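Transcription regulator AcaB (Escherichia coli, PDB 6N8B) regulates transcription and is crucial to the conjugation of IncC plasmids, probably by binding DNA through a ribbon-helix-helix-like fold. Local coordinates at residues A[24-29]-A[110-115]; A[32-37]-A[128-133]; A[40-45]-A[118-123]. All blocks are in the same frame, centred on the assembly; numbering follows the deposited sequence.

Contact 1. Residues A[24-29]-A[110-115]; sequences KQVLKV and EYTIEI
Ile113 turns CG1 between its backbone N and carbonyl carbon (chi1 69°), and its CD1 arrives 4.1 Å from Leu27 CD2, beside the Gln25 amide. Tyr111 swings CG anti to its carbonyl carbon, and the rim of its ring meets Val29: CG2 of Val29 lies 4.0 Å from Tyr111 CD1, near the ring plane. Gln25 runs alongside Ile113, with its OE1 3.6 Å from CD1 of Ile115. The backbones beneath are joined by four bonds, two in each of the hydrogen-bonded pairs Gln25-Ile113 and Leu27-Tyr111. The bond from Ile113 N to Gln25 O is 3.0 Å long and almost straight (178°).

This is a two-stranded antiparallel ribbon, each strand followed by a pair of helices, an order consistent with a ribbon-helix-helix fold built within one chain. Leu27, Tyr111 and Ile113 face inward, on Met38, Gln35 and Phe42 of helix 32-59, and the Tyr111 hydroxyl is hydrogen-bonded to Glu39. The outer face bears Lys24, Val26, Lys28, Glu110, Thr112 and Glu114, all exposed; in ribbon-helix-helix proteins the corresponding face enters the DNA major groove, though here its two acids would partly offset its two lysines. Lys24 lies side by side with Glu114 and makes a long salt bridge, NZ to OE1 3.9 Å. Farther along, CB of Lys28 rests 3.7 Å from CG of Glu110, but their charged ends do not meet, Lys28 NZ staying 4.4 Å from Glu110 OE1.

Contact 2. Residues A[32-37]-A[128-133]; sequences LQAQRV and RKLDTL
Gln33 comes near Leu130 through its backbone, its O 4.4 Å from Leu130 CD2, while its side chain leans on helix 148-182. One residue on, Ala34 sits where the two helices come together. Ala34 CA is 5.2 Å from Asp131 CA, close for helices whose segment axes pass 8.6 Å apart, and the small methyl is what lets the backbones approach. CB of Ala34 touches Asp131, 3.8 Å from OD1 and equally near CB. From the other helix, Leu130 places CD2 3.8 Å from the CA of Ala34. Val37, a turn later, completes the grip on Leu130: the two side chains reach tip to tip, Val37 CG2 to Leu130 CD2 3.9 Å, so that one leucine methyl touches both the alanine and the valine.

The helices run antiparallel, at 158°, and pack one beside the other under strand 23-29, whose Val29 touches both Ala34 and Asp131. CG of Asp131 stands anti to its backbone N (chi1 -158°), and the carboxylate is spent on the start of helix 32-59, with OD1 bonded to Ser31 OG and OD2 to the Asn30 backbone N. Across the segments there is van der Waals packing, mostly methyl against methyl. Each carboxylate oxygen of the buried acid has a hydrogen-bond partner, and its place near the N-terminal end of a helix would probably help to keep it charged.

Contact 3. Residues A[40-45]-A[118-123]; sequences RSFERV and PQVAQF
Phe123 reaches across from helix 118-142 into the side of helix 32-59, where Val45, Phe42 and Ser41 receive its ring. The two helices are antiparallel neighbours in the long-helix bundle, almost exactly opposed in direction here (174° between them) with segment axes 10.7 Å apart, a spacing that the aromatic side chains fill. Val45 meets Phe123 tip to tip, and CG1 of the valine stands over the centre of one ring face in a CH-pi contact, 4.0 Å from the centroid. At the edge of that ring, Phe42 CD1 touches Phe123 CD2 at 3.9 Å, near the plane of Phe123, and the two phenylalanine side chains slide past each other in opposite directions with their ring planes inclined by about 35°.

Phe42, whose CG is anti to its backbone N (chi1 -177°), also bridges to Val120: the side chains cross at about a right angle, and CG1 of Val120 lies 3.7 Å from Phe42 CZ. The same phenylalanine packs against Ile113 of strand 109-115, which joins the helix pair to the ribbon above it. Every residue touching here is buried, with helix 148-182 backing Ser41 and Val45 through Ala166. The one polar side-chain atom in the group, Ser41 OG, is hydrogen-bonded to the Val37 carbonyl within its own helix and lies at the edge of the Phe123 ring, 3.3 Å from CZ.

From the N terminus, the chain lays down strand 23-29, then helix 32-59, and travels through helix 62-96 before strand 109-115 comes back to close contact 1. Helix 118-142 follows, and its first turns close contact 3 against residues 40-45; ten residues later it closes contact 2 against 32-37. Contact 3 therefore lies within the span of contact 2, as expected for two antiparallel helices, whereas contact 1 crosses both. The ribbon is tied to the helix pair at both ends: the carbonyls of Lys28 and Val29 probably bond Arg128 and Gln35 of contact 2, and Ile115 packs on Val120 and Ala121 of contact 3.

Contact 1. Residues A[24-29]-A[110-115]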
loop_
_atom_site.group_PDB
_atom_site.type_symbol
_atom_site.label_atom_id
_atom_site.label_comp_id
_atom_site.label_asym_id
_atom_site.label_seq_id
_atom_site.Cartn_x
_atom_site.Cartn_y
_atom_site.Cartn_z
ATOM N N LYS A 24 14.448 -4.267 9.604
ATOM C CA LYS A 24 14.946 -4.362 8.242
ATOM C C LYS A 24 14.809 -5.796 7.751
ATOM O O LYS A 24 15.067 -6.746 8.494
ATOM C CB LYS A 24 16.404 -3.901 8.166
ATOM C CG LYS A 24 16.605 -2.472 8.662
ATOM C CD LYS A 24 18.074 -2.058 8.691
ATOM C CE LYS A 24 18.227 -0.629 9.209
ATOM N NZ LYS A 24 19.651 -0.201 9.346
ATOM N N GLN A 25 14.403 -5.939 6.494
ATOM C CA GLN A 25 13.838 -7.181 5.990
ATOM C C GLN A 25 13.999 -7.183 4.482
ATOM O O GLN A 25 13.820 -6.149 3.836
ATOM C CB GLN A 25 12.357 -7.327 6.365
ATOM C CG GLN A 25 11.638 -8.455 5.622
ATOM C CD GLN A 25 10.125 -8.430 5.790
ATOM O OE1 GLN A 25 9.532 -7.387 6.074
ATOM N NE2 GLN A 25 9.492 -9.583 5.605
ATOM N N VAL A 26 14.345 -8.338 3.926
ATOM C CA VAL A 26 14.449 -8.497 2.483
ATOM C C VAL A 26 13.166 -9.143 1.991
ATOM O O VAL A 26 12.766 -10.207 2.480
ATOM C CB VAL A 26 15.673 -9.348 2.102
ATOM C CG1 VAL A 26 15.551 -9.843 0.673
ATOM C CG2 VAL A 26 16.955 -8.552 2.286
ATOM N N LEU A 27 12.524 -8.503 1.021
ATOM C CA LEU A 27 11.180 -8.869 0.584
ATOM C C LEU A 27 11.249 -9.210 -0.896
ATOM O O LEU A 27 11.411 -8.318 -1.736
ATOM C CB LEU A 27 10.175 -7.748 0.854
ATOM C CG LEU A 27 8.819 -7.874 0.151
ATOM C CD1 LEU A 27 8.016 -9.048 0.678
ATOM C CD2 LEU A 27 8.042 -6.596 0.361
ATOM N N LYS A 28 11.160 -10.497 -1.219
ATOM C CA LYS A 28 11.187 -10.896 -2.614
ATOM C C LYS A 28 9.787 -10.812 -3.199
ATOM O O LYS A 28 8.800 -11.172 -2.550
ATOM C CB LYS A 28 11.767 -12.304 -2.763
ATOM C CG LYS A 28 11.270 -13.072 -3.973
ATOM C CD LYS A 28 11.756 -14.505 -3.995
ATOM C CE LYS A 28 13.240 -14.527 -4.265
ATOM N NZ LYS A 28 13.757 -15.870 -4.638
ATOM N N VAL A 29 9.708 -10.323 -4.432
ATOM C CA VAL A 29 8.447 -10.065 -5.110
ATOM C C VAL A 29 8.522 -10.706 -6.488
ATOM O O VAL A 29 9.450 -10.431 -7.254
ATOM C CB VAL A 29 8.161 -8.556 -5.208
ATOM C CG1 VAL A 29 6.893 -8.317 -5.985
ATOM C CG2 VAL A 29 8.058 -7.940 -3.817
ATOM N N GLU A 110 14.264 -8.714 -5.198
ATOM C CA GLU A 110 14.338 -8.614 -3.748
ATOM C C GLU A 110 14.545 -7.155 -3.373
ATOM O O GLU A 110 15.438 -6.494 -3.912
ATOM C CB GLU A 110 15.479 -9.473 -3.200
ATOM C CG GLU A 110 15.200 -10.963 -3.240
ATOM C CD GLU A 110 16.364 -11.780 -2.726
ATOM O OE1 GLU A 110 16.145 -12.939 -2.313
ATOM O OE2 GLU A 110 17.502 -11.265 -2.751
ATOM N N TYR A 111 13.715 -6.653 -2.467
ATOM C CA TYR A 111 13.816 -5.281 -1.993
ATOM C C TYR A 111 14.191 -5.273 -0.519
ATOM O O TYR A 111 13.548 -5.943 0.295
ATOM C CB TYR A 111 12.501 -4.522 -2.195
ATOM C CG TYR A 111 12.006 -4.478 -3.624
ATOM C CD1 TYR A 111 11.178 -5.475 -4.127
ATOM C CD2 TYR A 111 12.358 -3.432 -4.465
ATOM C CE1 TYR A 111 10.720 -5.431 -5.432
ATOM C CE2 TYR A 111 11.905 -3.381 -5.768
ATOM C CZ TYR A 111 11.087 -4.382 -6.247
ATOM O OH TYR A 111 10.635 -4.337 -7.544
ATOM N N THR A 112 15.231 -4.517 -0.183
ATOM C CA THR A 112 15.589 -4.267 1.205
ATOM C C THR A 112 14.742 -3.108 1.713
ATOM O O THR A 112 14.878 -1.975 1.235
ATOM C CB THR A 112 17.077 -3.949 1.344
ATOM O OG1 THR A 112 17.854 -5.066 0.895
ATOM C CG2 THR A 112 17.421 -3.651 2.789
ATOM N N ILE A 113 13.870 -3.387 2.675
ATOM C CA ILE A 113 12.951 -2.394 3.209
ATOM C C ILE A 113 13.177 -2.294 4.708
ATOM O O ILE A 113 13.498 -3.291 5.368
ATOM C CB ILE A 113 11.476 -2.733 2.904
ATOM C CG1 ILE A 113 11.023 -3.965 3.688
ATOM C CG2 ILE A 113 11.287 -2.970 1.415
ATOM C CD1 ILE A 113 9.586 -4.353 3.431
ATOM N N GLU A 114 13.032 -1.086 5.238
ATOM C CA GLU A 114 13.035 -0.877 6.672
ATOM C C GLU A 114 11.652 -0.437 7.121
ATOM O O GLU A 114 10.948 0.284 6.410
ATOM C CB GLU A 114 14.074 0.162 7.094
ATOM C CG GLU A 114 15.326 0.190 6.244
ATOM C CD GLU A 114 16.153 1.437 6.494
ATOM O OE1 GLU A 114 17.398 1.324 6.553
ATOM O OE2 GLU A 114 15.550 2.523 6.654
ATOM N N ILE A 115 11.280 -0.869 8.319
ATOM C CA ILE A 115 9.921 -0.744 8.813
ATOM C C ILE A 115 9.994 0.007 10.133
ATOM O O ILE A 115 10.442 -0.540 11.149
ATOM C CB ILE A 115 9.242 -2.113 8.960
ATOM C CG1 ILE A 115 8.819 -2.622 7.583
ATOM C CG2 ILE A 115 8.020 -2.017 9.852
ATOM C CD1 ILE A 115 8.939 -4.118 7.408
#

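Contact 2. Residues A[32-37]-A[128-133]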
loop_
_atom_site.group_PDB
_atom_site.type_symbol
_atom_site.label_atom_id
_atom_site.label_comp_id
_atom_site.label_asym_id
_atom_site.label_seq_id
_atom_site.Cartn_x
_atom_site.Cartn_y
_atom_site.Cartn_z
ATOM N N LEU A 32 5.158 -8.948 -11.780
ATOM C CA LEU A 32 5.493 -7.610 -12.255
ATOM C C LEU A 32 4.531 -6.566 -11.706
ATOM O O LEU A 32 4.909 -5.400 -11.545
ATOM C CB LEU A 32 5.494 -7.576 -13.785
ATOM C CG LEU A 32 5.655 -6.197 -14.432
ATOM C CD1 LEU A 32 7.046 -5.627 -14.177
ATOM C CD2 LEU A 32 5.346 -6.266 -15.918
ATOM N N GLN A 33 3.296 -6.963 -11.391
ATOM C CA GLN A 33 2.335 -6.008 -10.847
ATOM C C GLN A 33 2.726 -5.588 -9.439
ATOM O O GLN A 33 2.754 -4.393 -9.119
ATOM C CB GLN A 33 0.928 -6.604 -10.855
ATOM C CG GLN A 33 0.393 -6.936 -12.231
ATOM C CD GLN A 33 0.963 -8.226 -12.776
ATOM O OE1 GLN A 33 1.395 -9.093 -12.017
ATOM N NE2 GLN A 33 0.980 -8.357 -14.097
ATOM N N ALA A 34 3.032 -6.560 -8.581
ATOM C CA ALA A 34 3.474 -6.234 -7.232
ATOM C C ALA A 34 4.833 -5.546 -7.236
ATOM O O ALA A 34 5.092 -4.689 -6.383
ATOM C CB ALA A 34 3.509 -7.495 -6.372
ATOM N N GLN A 35 5.707 -5.894 -8.183
ATOM C CA GLN A 35 6.983 -5.193 -8.301
ATOM C C GLN A 35 6.768 -3.716 -8.595
ATOM O O GLN A 35 7.387 -2.850 -7.965
ATOM C CB GLN A 35 7.846 -5.833 -9.388
ATOM C CG GLN A 35 8.543 -7.106 -8.960
ATOM C CD GLN A 35 9.361 -7.719 -10.071
ATOM O OE1 GLN A 35 9.490 -7.145 -11.153
ATOM N NE2 GLN A 35 9.943 -8.883 -9.804
ATOM N N ARG A 36 5.886 -3.408 -9.548
ATOM C CA ARG A 36 5.681 -2.016 -9.932
ATOM C C ARG A 36 5.036 -1.224 -8.801
ATOM O O ARG A 36 5.474 -0.113 -8.489
ATOM C CB ARG A 36 4.848 -1.930 -11.213
ATOM C CG ARG A 36 5.688 -1.973 -12.484
ATOM C CD ARG A 36 6.748 -0.850 -12.475
ATOM N NE ARG A 36 6.300 0.320 -13.214
ATOM C CZ ARG A 36 6.863 1.522 -13.130
ATOM N NH1 ARG A 36 6.385 2.529 -13.852
ATOM N NH2 ARG A 36 7.891 1.729 -12.313
ATOM N N VAL A 37 4.008 -1.787 -8.163
ATOM C CA VAL A 37 3.390 -1.138 -7.005
ATOM C C VAL A 37 4.443 -0.810 -5.954
ATOM O O VAL A 37 4.483 0.300 -5.411
ATOM C CB VAL A 37 2.283 -2.034 -6.421
ATOM C CG1 VAL A 37 1.853 -1.531 -5.052
ATOM C CG2 VAL A 37 1.103 -2.090 -7.364
ATOM N N ARG A 128 2.650 -8.042 -0.551
ATOM C CA ARG A 128 2.850 -9.485 -0.619
ATOM C C ARG A 128 1.555 -10.200 -0.980
ATOM O O ARG A 128 1.545 -11.102 -1.826
ATOM C CB ARG A 128 3.409 -10.004 0.709
ATOM C CG ARG A 128 3.067 -11.457 1.029
ATOM C CD ARG A 128 3.724 -12.428 0.053
ATOM N NE ARG A 128 5.128 -12.134 -0.191
ATOM C CZ ARG A 128 6.131 -12.711 0.461
ATOM N NH1 ARG A 128 5.886 -13.602 1.416
ATOM N NH2 ARG A 128 7.388 -12.393 0.165
ATOM N N LYS A 129 0.449 -9.824 -0.337
ATOM C CA LYS A 129 -0.813 -10.483 -0.650
ATOM C C LYS A 129 -1.268 -10.177 -2.069
ATOM O O LYS A 129 -1.969 -10.988 -2.682
ATOM C CB LYS A 129 -1.883 -10.112 0.377
ATOM C CG LYS A 129 -1.323 -10.023 1.775
ATOM C CD LYS A 129 -2.286 -10.554 2.817
ATOM C CE LYS A 129 -3.531 -9.716 2.936
ATOM N NZ LYS A 129 -4.110 -9.868 4.303
ATOM N N LEU A 130 -0.855 -9.036 -2.619
ATOM C CA LEU A 130 -1.087 -8.783 -4.035
ATOM C C LEU A 130 -0.207 -9.685 -4.892
ATOM O O LEU A 130 -0.662 -10.224 -5.908
ATOM C CB LEU A 130 -0.831 -7.308 -4.344
ATOM C CG LEU A 130 -0.647 -6.878 -5.797
ATOM C CD1 LEU A 130 -1.989 -6.830 -6.473
ATOM C CD2 LEU A 130 0.032 -5.527 -5.891
ATOM N N ASP A 131 1.056 -9.866 -4.495
ATOM C CA ASP A 131 1.931 -10.789 -5.210
ATOM C C ASP A 131 1.324 -12.186 -5.258
ATOM O O ASP A 131 1.310 -12.835 -6.311
ATOM C CB ASP A 131 3.308 -10.819 -4.543
ATOM C CG ASP A 131 4.403 -11.302 -5.476
ATOM O OD1 ASP A 131 4.233 -11.184 -6.706
ATOM O OD2 ASP A 131 5.439 -11.794 -4.981
ATOM N N THR A 132 0.786 -12.651 -4.129
ATOM C CA THR A 132 0.144 -13.960 -4.103
ATOM C C THR A 132 -1.089 -13.983 -4.996
ATOM O O THR A 132 -1.288 -14.933 -5.762
ATOM C CB THR A 132 -0.226 -14.332 -2.665
ATOM O OG1 THR A 132 0.969 -14.550 -1.905
ATOM C CG2 THR A 132 -1.079 -15.596 -2.635
ATOM N N LEU A 133 -1.920 -12.938 -4.921
ATOM C CA LEU A 133 -3.121 -12.886 -5.746
ATOM C C LEU A 133 -2.774 -12.930 -7.230
ATOM O O LEU A 133 -3.444 -13.616 -8.010
ATOM C CB LEU A 133 -3.923 -11.628 -5.422
ATOM C CG LEU A 133 -5.329 -11.607 -6.018
ATOM C CD1 LEU A 133 -6.108 -12.790 -5.469
ATOM C CD2 LEU A 133 -6.035 -10.304 -5.700
#

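Contact 3. Residues A[40-45]-A[118-123]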
loop_
_atom_site.group_PDB
_atom_site.type_symbol
_atom_site.label_atom_id
_atom_site.label_comp_id
_atom_site.label_asym_id
_atom_site.label_seq_id
_atom_site.Cartn_x
_atom_site.Cartn_y
_atom_site.Cartn_z
ATOM N N ARG A 40 6.947 2.208 -7.196
ATOM C CA ARG A 40 6.462 3.576 -7.323
ATOM C C ARG A 40 5.742 4.089 -6.083
ATOM O O ARG A 40 5.520 5.301 -5.981
ATOM C CB ARG A 40 5.530 3.729 -8.540
ATOM C CG ARG A 40 4.464 2.666 -8.699
ATOM C CD ARG A 40 3.954 2.612 -10.135
ATOM N NE ARG A 40 2.947 3.636 -10.414
ATOM C CZ ARG A 40 1.673 3.378 -10.704
ATOM N NH1 ARG A 40 1.243 2.123 -10.774
ATOM N NH2 ARG A 40 0.829 4.374 -10.941
ATOM N N SER A 41 5.384 3.224 -5.134
ATOM C CA SER A 41 4.585 3.677 -4.004
ATOM C C SER A 41 5.229 3.492 -2.636
ATOM O O SER A 41 4.954 4.292 -1.744
ATOM C CB SER A 41 3.218 2.973 -3.989
ATOM O OG SER A 41 3.317 1.682 -3.418
ATOM N N PHE A 42 6.073 2.477 -2.439
ATOM C CA PHE A 42 6.443 2.086 -1.079
ATOM C C PHE A 42 7.206 3.189 -0.354
ATOM O O PHE A 42 6.790 3.644 0.718
ATOM C CB PHE A 42 7.268 0.801 -1.092
ATOM C CG PHE A 42 7.614 0.300 0.281
ATOM C CD1 PHE A 42 6.690 -0.416 1.025
ATOM C CD2 PHE A 42 8.855 0.557 0.834
ATOM C CE1 PHE A 42 7.000 -0.871 2.290
ATOM C CE2 PHE A 42 9.171 0.104 2.103
ATOM C CZ PHE A 42 8.241 -0.611 2.831
ATOM N N GLU A 43 8.346 3.608 -0.906
ATOM C CA GLU A 43 9.187 4.560 -0.187
ATOM C C GLU A 43 8.467 5.880 0.042
ATOM O O GLU A 43 8.681 6.533 1.069
ATOM C CB GLU A 43 10.496 4.776 -0.939
ATOM C CG GLU A 43 11.416 3.573 -0.867
ATOM C CD GLU A 43 12.853 3.917 -1.180
ATOM O OE1 GLU A 43 13.085 4.931 -1.876
ATOM O OE2 GLU A 43 13.749 3.173 -0.730
ATOM N N ARG A 44 7.603 6.282 -0.890
ATOM C CA ARG A 44 6.769 7.455 -0.660
ATOM C C ARG A 44 5.787 7.213 0.480
ATOM O O ARG A 44 5.614 8.070 1.355
ATOM C CB ARG A 44 6.028 7.831 -1.940
ATOM C CG ARG A 44 5.175 9.076 -1.804
ATOM C CD ARG A 44 6.004 10.287 -1.427
ATOM N NE ARG A 44 5.167 11.421 -1.050
ATOM C CZ ARG A 44 4.784 11.682 0.195
ATOM N NH1 ARG A 44 5.163 10.887 1.187
ATOM N NH2 ARG A 44 4.022 12.737 0.451
ATOM N N VAL A 45 5.129 6.050 0.482
ATOM C CA VAL A 45 4.190 5.714 1.549
ATOM C C VAL A 45 4.920 5.506 2.869
ATOM O O VAL A 45 4.432 5.908 3.931
ATOM C CB VAL A 45 3.368 4.475 1.155
ATOM C CG1 VAL A 45 2.532 3.985 2.320
ATOM C CG2 VAL A 45 2.464 4.809 0.001
ATOM N N PRO A 118 4.262 0.040 12.567
ATOM C CA PRO A 118 3.453 -1.107 12.115
ATOM C C PRO A 118 2.689 -0.842 10.826
ATOM O O PRO A 118 2.505 -1.769 10.030
ATOM C CB PRO A 118 2.509 -1.388 13.295
ATOM C CG PRO A 118 2.921 -0.500 14.402
ATOM C CD PRO A 118 3.859 0.536 13.899
ATOM N N GLN A 119 2.245 0.396 10.585
ATOM C CA GLN A 119 1.511 0.688 9.355
ATOM C C GLN A 119 2.362 0.451 8.111
ATOM O O GLN A 119 1.832 0.035 7.073
ATOM C CB GLN A 119 0.959 2.115 9.381
ATOM C CG GLN A 119 -0.096 2.368 10.461
ATOM C CD GLN A 119 0.474 2.516 11.856
ATOM O OE1 GLN A 119 1.626 2.910 12.033
ATOM N NE2 GLN A 119 -0.334 2.188 12.859
ATOM N N VAL A 120 3.671 0.706 8.181
ATOM C CA VAL A 120 4.537 0.374 7.051
ATOM C C VAL A 120 4.583 -1.134 6.841
ATOM O O VAL A 120 4.620 -1.615 5.703
ATOM C CB VAL A 120 5.945 0.964 7.250
ATOM C CG1 VAL A 120 6.795 0.743 6.010
ATOM C CG2 VAL A 120 5.848 2.440 7.563
ATOM N N ALA A 121 4.587 -1.905 7.933
ATOM C CA ALA A 121 4.558 -3.358 7.809
ATOM C C ALA A 121 3.300 -3.823 7.092
ATOM O O ALA A 121 3.360 -4.718 6.241
ATOM C CB ALA A 121 4.659 -4.015 9.182
ATOM N N GLN A 122 2.153 -3.217 7.407
ATOM C CA GLN A 122 0.905 -3.678 6.811
ATOM C C GLN A 122 0.833 -3.321 5.335
ATOM O O GLN A 122 0.334 -4.113 4.529
ATOM C CB GLN A 122 -0.289 -3.085 7.553
ATOM C CG GLN A 122 -0.205 -3.224 9.052
ATOM C CD GLN A 122 -1.254 -2.410 9.777
ATOM O OE1 GLN A 122 -1.538 -1.270 9.406
ATOM N NE2 GLN A 122 -1.835 -2.990 10.822
ATOM N N PHE A 123 1.334 -2.143 4.955
ATOM C CA PHE A 123 1.392 -1.813 3.535
ATOM C C PHE A 123 2.336 -2.749 2.796
ATOM O O PHE A 123 2.009 -3.241 1.711
ATOM C CB PHE A 123 1.820 -0.361 3.337
ATOM C CG PHE A 123 1.713 0.102 1.915
ATOM C CD1 PHE A 123 0.509 0.557 1.410
ATOM C CD2 PHE A 123 2.816 0.072 1.077
ATOM C CE1 PHE A 123 0.405 0.979 0.098
ATOM C CE2 PHE A 123 2.719 0.493 -0.236
ATOM C CZ PHE A 123 1.512 0.947 -0.725
#